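Local coordinates for chemotaxis protein CheX (Desulfovibrio desulfuricans subsp. desulfuricans str. G20, PDB 3HM4), which probably works as a CheC-like phosphatase that removes the phosphoryl group from the chemotaxis response regulator CheY, as other CheX proteins do, at residues N39-G51 / A117-H131. Sequence-based numbering, arbitrary orientation.
Sequences NNVAKGDVSAVVG and ATPSVIMGDGHTISH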
loop_
_atom_site.group_PDB
_atom_site.type_symbol
_atom_site.label_atom_id
_atom_site.label_comp_id
_atom_site.label_asym_id
_atom_site.label_seq_id
_atom_site.Cartn_x
_atom_site.Cartn_y
_atom_site.Cartn_z
ATOM N N ASN A 39 17.295 4.607 -4.504
ATOM C CA ASN A 39 16.299 5.666 -4.670
ATOM C C ASN A 39 15.167 5.481 -3.641
ATOM O O ASN A 39 14.909 4.362 -3.159
ATOM C CB ASN A 39 15.720 5.618 -6.108
ATOM C CG ASN A 39 16.721 6.110 -7.165
ATOM O OD1 ASN A 39 16.985 7.330 -7.263
ATOM N ND2 ASN A 39 17.252 5.204 -7.967
ATOM N N ASN A 40 14.501 6.585 -3.318
ATOM C CA ASN A 40 13.428 6.612 -2.304
ATOM C C ASN A 40 12.029 6.331 -2.879
ATOM O O ASN A 40 11.057 6.348 -2.131
ATOM C CB ASN A 40 13.427 7.904 -1.479
ATOM C CG ASN A 40 13.224 9.155 -2.291
ATOM O OD1 ASN A 40 12.924 9.105 -3.499
ATOM N ND2 ASN A 40 13.397 10.317 -1.633
ATOM N N VAL A 41 11.942 6.095 -4.194
ATOM C CA VAL A 41 10.696 5.816 -4.853
ATOM C C VAL A 41 10.828 4.730 -5.908
ATOM O O VAL A 41 11.889 4.466 -6.450
ATOM C CB VAL A 41 10.148 7.079 -5.629
ATOM C CG1 VAL A 41 9.758 8.212 -4.672
ATOM C CG2 VAL A 41 11.165 7.580 -6.688
ATOM N N ALA A 42 9.719 4.060 -6.148
ATOM C CA ALA A 42 9.450 3.283 -7.362
ATOM C C ALA A 42 8.479 4.144 -8.165
ATOM O O ALA A 42 7.499 4.592 -7.608
ATOM C CB ALA A 42 8.820 1.928 -7.047
ATOM N N LYS A 43 8.762 4.392 -9.447
ATOM C CA LYS A 43 7.947 5.224 -10.301
ATOM C C LYS A 43 7.335 4.371 -11.386
ATOM O O LYS A 43 7.990 3.648 -12.085
ATOM C CB LYS A 43 8.766 6.343 -10.928
ATOM C CG LYS A 43 7.917 7.372 -11.698
ATOM C CD LYS A 43 8.757 8.441 -12.226
ATOM C CE LYS A 43 7.951 9.495 -13.012
ATOM N NZ LYS A 43 7.120 10.421 -12.188
ATOM N N GLY A 44 6.037 4.492 -11.529
ATOM C CA GLY A 44 5.365 3.734 -12.550
ATOM C C GLY A 44 3.917 4.049 -12.690
ATOM O O GLY A 44 3.468 5.065 -12.221
ATOM N N ASP A 45 3.213 3.140 -13.368
ATOM C CA ASP A 45 1.897 3.451 -13.929
ATOM C C ASP A 45 0.733 2.711 -13.275
ATOM O O ASP A 45 -0.355 3.280 -13.124
ATOM C CB ASP A 45 1.998 3.282 -15.446
ATOM C CG ASP A 45 3.201 4.033 -16.021
ATOM O OD1 ASP A 45 3.457 5.155 -15.529
ATOM O OD2 ASP A 45 3.965 3.467 -16.838
ATOM N N VAL A 46 0.987 1.467 -12.859
ATOM C CA VAL A 46 0.078 0.694 -12.030
ATOM C C VAL A 46 0.968 0.032 -10.986
ATOM O O VAL A 46 1.965 -0.606 -11.361
ATOM C CB VAL A 46 -0.728 -0.352 -12.782
ATOM C CG1 VAL A 46 -1.608 -1.204 -11.784
ATOM C CG2 VAL A 46 -1.596 0.326 -13.860
ATOM N N SER A 47 0.640 0.197 -9.702
ATOM C CA SER A 47 1.336 -0.511 -8.654
ATOM C C SER A 47 0.329 -1.244 -7.793
ATOM O O SER A 47 -0.856 -0.910 -7.764
ATOM C CB SER A 47 2.152 0.418 -7.766
ATOM O OG SER A 47 3.169 1.108 -8.485
ATOM N N ALA A 48 0.845 -2.208 -7.046
ATOM C CA ALA A 48 0.064 -2.868 -6.003
ATOM C C ALA A 48 0.971 -3.090 -4.821
ATOM O O ALA A 48 2.184 -3.237 -4.988
ATOM C CB ALA A 48 -0.570 -4.149 -6.467
ATOM N N VAL A 49 0.383 -3.140 -3.637
ATOM C CA VAL A 49 1.149 -3.297 -2.422
ATOM C C VAL A 49 0.349 -4.087 -1.420
ATOM O O VAL A 49 -0.873 -3.918 -1.340
ATOM C CB VAL A 49 1.624 -1.930 -1.860
ATOM C CG1 VAL A 49 0.467 -1.003 -1.514
ATOM C CG2 VAL A 49 2.573 -2.110 -0.674
ATOM N N VAL A 50 1.041 -4.902 -0.629
ATOM C CA VAL A 50 0.396 -5.751 0.370
ATOM C C VAL A 50 1.309 -5.943 1.555
ATOM O O VAL A 50 2.455 -6.321 1.397
ATOM C CB VAL A 50 -0.091 -7.116 -0.225
ATOM C CG1 VAL A 50 1.067 -8.013 -0.794
ATOM C CG2 VAL A 50 -0.939 -7.875 0.798
ATOM N N GLY A 51 0.766 -5.674 2.741
ATOM C CA GLY A 51 1.556 -5.816 3.954
ATOM C C GLY A 51 1.633 -7.257 4.435
ATOM O O GLY A 51 0.724 -8.065 4.192
ATOM N N ALA A 117 -1.953 -9.115 4.672
ATOM C CA ALA A 117 -3.014 -8.158 4.687
ATOM C C ALA A 117 -3.730 -8.144 3.331
ATOM O O ALA A 117 -3.412 -8.913 2.434
ATOM C CB ALA A 117 -2.423 -6.775 5.048
ATOM N N THR A 118 -4.715 -7.277 3.191
ATOM C CA THR A 118 -5.408 -7.133 1.903
ATOM C C THR A 118 -4.586 -6.177 1.011
ATOM O O THR A 118 -4.054 -5.160 1.498
ATOM C CB THR A 118 -6.849 -6.602 2.101
ATOM O OG1 THR A 118 -6.817 -5.424 2.918
ATOM C CG2 THR A 118 -7.748 -7.677 2.742
ATOM N N PRO A 119 -4.469 -6.489 -0.289
ATOM C CA PRO A 119 -3.730 -5.574 -1.164
ATOM C C PRO A 119 -4.476 -4.282 -1.471
ATOM O O PRO A 119 -5.684 -4.189 -1.320
ATOM C CB PRO A 119 -3.553 -6.383 -2.473
ATOM C CG PRO A 119 -3.858 -7.795 -2.089
ATOM C CD PRO A 119 -4.868 -7.721 -1.002
ATOM N N SER A 120 -3.695 -3.323 -1.959
ATOM C CA SER A 120 -4.231 -2.114 -2.583
ATOM C C SER A 120 -3.568 -1.953 -3.946
ATOM O O SER A 120 -2.402 -2.329 -4.137
ATOM C CB SER A 120 -4.016 -0.841 -1.758
ATOM O OG SER A 120 -4.790 -0.864 -0.569
ATOM N N VAL A 121 -4.326 -1.396 -4.890
ATOM C CA VAL A 121 -3.888 -1.139 -6.253
ATOM C C VAL A 121 -3.897 0.360 -6.487
ATOM O O VAL A 121 -4.880 1.055 -6.176
ATOM C CB VAL A 121 -4.742 -1.884 -7.307
ATOM C CG1 VAL A 121 -4.278 -1.458 -8.709
ATOM C CG2 VAL A 121 -4.657 -3.377 -7.121
ATOM N N ILE A 122 -2.774 0.865 -7.004
ATOM C CA ILE A 122 -2.552 2.265 -7.259
ATOM C C ILE A 122 -2.480 2.507 -8.762
ATOM O O ILE A 122 -1.804 1.779 -9.490
ATOM C CB ILE A 122 -1.251 2.757 -6.594
ATOM C CG1 ILE A 122 -1.350 2.612 -5.050
ATOM C CG2 ILE A 122 -0.936 4.227 -6.934
ATOM C CD1 ILE A 122 -0.890 1.383 -4.522
HETATM N N MSE A 123 -3.192 3.533 -9.243
HETATM C CA MSE A 123 -3.116 3.884 -10.642
HETATM C C MSE A 123 -2.850 5.364 -10.851
HETATM O O MSE A 123 -3.246 6.200 -10.051
HETATM C CB MSE A 123 -4.405 3.501 -11.344
HETATM C CG MSE A 123 -4.807 2.027 -11.214
HETATM SE SE MSE A 123 -6.456 1.581 -12.047
HETATM C CE MSE A 123 -7.177 0.429 -10.715
ATOM N N GLY A 124 -2.197 5.657 -11.960
ATOM C CA GLY A 124 -1.918 7.031 -12.408
ATOM C C GLY A 124 -0.533 7.046 -12.990
ATOM O O GLY A 124 0.397 6.557 -12.390
ATOM N N ASP A 125 -0.388 7.581 -14.208
ATOM C CA ASP A 125 0.902 7.520 -14.880
ATOM C C ASP A 125 1.969 8.262 -14.073
ATOM O O ASP A 125 1.745 9.393 -13.602
ATOM C CB ASP A 125 0.840 8.169 -16.269
ATOM C CG ASP A 125 0.087 7.344 -17.281
ATOM O OD1 ASP A 125 -0.438 6.262 -16.976
ATOM O OD2 ASP A 125 0.036 7.812 -18.441
ATOM N N GLY A 126 3.093 7.593 -13.840
ATOM C CA GLY A 126 4.206 8.227 -13.160
ATOM C C GLY A 126 4.004 8.527 -11.688
ATOM O O GLY A 126 4.718 9.365 -11.128
ATOM N N HIS A 127 3.051 7.831 -11.057
ATOM C CA HIS A 127 2.981 7.896 -9.590
ATOM C C HIS A 127 4.250 7.286 -9.000
ATOM O O HIS A 127 4.980 6.570 -9.666
ATOM C CB HIS A 127 1.718 7.211 -9.040
ATOM C CG HIS A 127 1.739 5.718 -9.159
ATOM N ND1 HIS A 127 1.078 5.039 -10.156
ATOM C CD2 HIS A 127 2.343 4.781 -8.390
ATOM C CE1 HIS A 127 1.300 3.738 -9.994
ATOM N NE2 HIS A 127 2.057 3.549 -8.929
ATOM N N THR A 128 4.461 7.558 -7.724
ATOM C CA THR A 128 5.495 6.905 -6.995
ATOM C C THR A 128 4.957 6.186 -5.777
ATOM O O THR A 128 3.987 6.609 -5.164
ATOM C CB THR A 128 6.611 7.859 -6.544
ATOM O OG1 THR A 128 6.094 8.881 -5.701
ATOM C CG2 THR A 128 7.278 8.517 -7.764
ATOM N N ILE A 129 5.637 5.107 -5.397
ATOM C CA ILE A 129 5.368 4.373 -4.177
ATOM C C ILE A 129 6.686 4.238 -3.428
ATOM O O ILE A 129 7.724 3.909 -4.021
ATOM C CB ILE A 129 4.663 3.029 -4.436
ATOM C CG1 ILE A 129 4.381 2.277 -3.122
ATOM C CG2 ILE A 129 5.444 2.148 -5.358
ATOM C CD1 ILE A 129 3.242 1.204 -3.233
ATOM N N SER A 130 6.619 4.488 -2.127
ATOM C CA SER A 130 7.763 4.470 -1.236
ATOM C C SER A 130 7.446 3.641 0.006
ATOM O O SER A 130 6.478 3.909 0.685
ATOM C CB SER A 130 8.101 5.887 -0.757
ATOM O OG SER A 130 8.421 6.770 -1.857
ATOM N N HIS A 131 8.290 2.689 0.328
ATOM C CA HIS A 131 8.186 1.873 1.533
ATOM C C HIS A 131 8.708 2.617 2.735
ATOM O O HIS A 131 9.800 3.197 2.687
ATOM C CB HIS A 131 8.933 0.541 1.372
ATOM C CG HIS A 131 8.260 -0.371 0.411
ATOM N ND1 HIS A 131 7.290 -1.271 0.806
ATOM C CD2 HIS A 131 8.432 -0.557 -0.926
ATOM C CE1 HIS A 131 6.852 -1.932 -0.254
ATOM N NE2 HIS A 131 7.517 -1.502 -1.318
HETATM O O HOH W 1 -1.653 4.717 -15.024
#
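The His127 ring lies between Gly44 O, which sits 3.1 Å over one face, nearer the ring's border than its middle, and Ile122 CG2, centred over the opposite face. At its edge, Ser47 OG sits in plane and hydrogen-bonds His127 NE2 at 2.7 Å; Thr63 is a second partner of that hydroxyl. At the other ring nitrogen, His127 ND1 donates to a lone pair of Gly124 O, which also accepts from His127 N, so both nitrogens are held and the ring cannot easily turn. With chi1 71°, CG stands between its own backbone N and carbonyl carbon, which turns the ring so that its ND1 edge faces Gly124 O, at the start of the type II turn Gly124-His127.

Within the turn, Gly126 N donates to Asp45 OD1 (3.0 Å), almost in line with the carboxylate C-O bond, while Asp45 OD2 takes the backbone N-H of Lys66. Lys43 runs extended until a bend at chi4 brings NZ onto a lone pair of Gly126 O at 2.8 Å. A water donates to both Asp45 O and Asp125 OD1, and the latter is also salt-bridged to Lys66. Further in, Ile129 CD1 packs on Val49 CB at 3.8 Å.

Both segments turn a corner, at 45-46 and 124-126: 42-44 pairs antiparallel with 127-131, and 47-51 with 120-123, a bulge shifting the register by two between Gly44 and Val46. Toward strand 58-64, which flanks 47-51, Asp45 and Val46 both face Phe64 in a classic bulge. Helix 84-109 packs against Val46 and Ala48, and 120-123 and 127-131 form an antiparallel ladder with a strand of the second subunit, extending the sheet across the interface.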